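Local coordinates for protein riboflavin kinase, putative (Trypanosoma brucei, PDB 3BNW) that probably phosphorylates riboflavin with ATP to make FMN, the single step of the ATP route from the vitamin to this flavin cofactor, at residues V60-G64 with K117-L121. Coordinates in Å, arbitrary orientation, origin at the centre of the assembly. Numbering follows the deposited sequence.
Sequences VYGWG and KIIVL
How closely two buried beta strands can meet where a residue lacks a side chain is well illustrated by 60-64 against 117-121. Both are extended parts of longer strands, 58-69 and 115-126, in the riboflavin kinase barrel; their local axes approach to 4.6 Å, antiparallel but strongly twisted at 141°. Trp63 and Ile119 form the hydrogen-bonded pair (CA-CA 5.3 Å), with Trp63 N to Ile119 O at 3.1 Å and Ile119 N to Trp63 O at 2.8 Å. Non-hydrogen-bonded pairs Gly62-Val120 (4.6 Å between CA atoms) and Gly64-Ile118 (4.1 Å) flank it. Gly62 CA lies 3.2 Å from Ile119 O in a CA-H...O contact; a beta carbon there would clash with that oxygen. Beyond it, Leu121 N donates to Tyr61 O (2.9 Å). Leu121, with psi near -17°, leaves the extended conformation; since Tyr61 also bonds to the backbone of Gly122, this is consistent with a classic beta bulge. Leu121 (m, t) brings CD1 to 3.5 Å from CD1 of Trp63 (chi1 m). Tyr61 (chi1 p) points its CB away, yet the ring swings back obliquely beside Leu121, CE1 4.4 Å from Leu121 C, and the hydroxyl bonds to Gln11. Three backbone hydrogen bonds thus run between apolar layers: Trp63 and Leu121 beneath helix 133-151, and, on the other face, Val60 CB 3.6 Å from Val120 CG1, both valines touching strand 75-87.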
loop_
_atom_site.group_PDB
_atom_site.type_symbol
_atom_site.label_atom_id
_atom_site.label_comp_id
_atom_site.label_asym_id
_atom_site.label_seq_id
_atom_site.Cartn_x
_atom_site.Cartn_y
_atom_site.Cartn_z
ATOM N N VAL A 60 1.508 3.562 -5.904
ATOM C CA VAL A 60 2.771 2.925 -5.524
ATOM C C VAL A 60 2.561 1.435 -5.301
ATOM O O VAL A 60 1.434 0.967 -5.290
ATOM C CB VAL A 60 3.381 3.561 -4.245
ATOM C CG1 VAL A 60 3.677 5.036 -4.481
ATOM C CG2 VAL A 60 2.470 3.363 -3.038
ATOM N N TYR A 61 3.663 0.709 -5.121
ATOM C CA TYR A 61 3.625 -0.732 -4.956
ATOM C C TYR A 61 4.664 -1.219 -3.953
ATOM O O TYR A 61 5.607 -0.503 -3.618
ATOM C CB TYR A 61 3.836 -1.412 -6.312
ATOM C CG TYR A 61 5.206 -1.202 -6.923
ATOM C CD1 TYR A 61 6.248 -2.091 -6.665
ATOM C CD2 TYR A 61 5.462 -0.125 -7.759
ATOM C CE1 TYR A 61 7.507 -1.908 -7.218
ATOM C CE2 TYR A 61 6.718 0.063 -8.320
ATOM C CZ TYR A 61 7.739 -0.833 -8.044
ATOM O OH TYR A 61 8.993 -0.659 -8.593
ATOM N N GLY A 62 4.488 -2.450 -3.480
ATOM C CA GLY A 62 5.442 -3.063 -2.558
ATOM C C GLY A 62 4.875 -4.284 -1.869
ATOM O O GLY A 62 3.977 -4.935 -2.390
ATOM N N TRP A 63 5.401 -4.584 -0.683
ATOM C CA TRP A 63 4.958 -5.727 0.113
ATOM C C TRP A 63 4.185 -5.250 1.325
ATOM O O TRP A 63 4.532 -4.233 1.915
ATOM C CB TRP A 63 6.156 -6.539 0.595
ATOM C CG TRP A 63 6.929 -7.176 -0.496
ATOM C CD1 TRP A 63 8.111 -6.752 -1.009
ATOM C CD2 TRP A 63 6.580 -8.366 -1.210
ATOM N NE1 TRP A 63 8.523 -7.600 -2.002
ATOM C CE2 TRP A 63 7.600 -8.600 -2.149
ATOM C CE3 TRP A 63 5.502 -9.257 -1.146
ATOM C CZ2 TRP A 63 7.582 -9.688 -3.025
ATOM C CZ3 TRP A 63 5.482 -10.341 -2.018
ATOM C CH2 TRP A 63 6.520 -10.546 -2.944
ATOM N N GLY A 64 3.148 -5.989 1.701
ATOM C CA GLY A 64 2.360 -5.651 2.882
ATOM C C GLY A 64 1.911 -6.863 3.663
ATOM O O GLY A 64 1.931 -7.983 3.157
ATOM N N LYS A 117 0.747 -3.289 7.728
ATOM C CA LYS A 117 2.118 -2.848 7.618
ATOM C C LYS A 117 2.494 -2.949 6.157
ATOM O O LYS A 117 2.238 -3.975 5.537
ATOM C CB LYS A 117 3.025 -3.746 8.467
ATOM C CG LYS A 117 2.690 -3.747 9.950
ATOM C CD LYS A 117 3.508 -4.785 10.704
ATOM C CE LYS A 117 2.885 -5.121 12.062
ATOM N NZ LYS A 117 3.626 -6.200 12.772
ATOM N N ILE A 118 3.071 -1.890 5.597
ATOM C CA ILE A 118 3.506 -1.927 4.199
ATOM C C ILE A 118 4.922 -1.386 4.029
ATOM O O ILE A 118 5.334 -0.466 4.736
ATOM C CB ILE A 118 2.523 -1.179 3.240
ATOM C CG1 ILE A 118 2.338 0.283 3.650
ATOM C CG2 ILE A 118 1.163 -1.879 3.204
ATOM C CD1 ILE A 118 1.698 1.146 2.570
ATOM N N ILE A 119 5.665 -2.000 3.111
ATOM C CA ILE A 119 6.921 -1.452 2.611
ATOM C C ILE A 119 6.667 -1.000 1.162
ATOM O O ILE A 119 6.324 -1.819 0.309
ATOM C CB ILE A 119 8.062 -2.495 2.682
ATOM C CG1 ILE A 119 8.357 -2.845 4.147
ATOM C CG2 ILE A 119 9.330 -1.965 2.006
ATOM C CD1 ILE A 119 9.500 -3.829 4.364
ATOM N N VAL A 120 6.798 0.303 0.906
ATOM C CA VAL A 120 6.573 0.867 -0.431
ATOM C C VAL A 120 7.898 0.934 -1.174
ATOM O O VAL A 120 8.785 1.667 -0.773
ATOM C CB VAL A 120 5.949 2.288 -0.370
ATOM C CG1 VAL A 120 5.953 2.930 -1.738
ATOM C CG2 VAL A 120 4.539 2.238 0.169
ATOM N N LEU A 121 8.020 0.175 -2.259
ATOM C CA LEU A 121 9.295 0.010 -2.951
ATOM C C LEU A 121 9.392 0.795 -4.255
ATOM O O LEU A 121 10.491 0.991 -4.770
ATOM C CB LEU A 121 9.556 -1.474 -3.214
ATOM C CG LEU A 121 9.785 -2.311 -1.947
ATOM C CD1 LEU A 121 9.643 -3.796 -2.237
ATOM C CD2 LEU A 121 11.141 -2.001 -1.339
#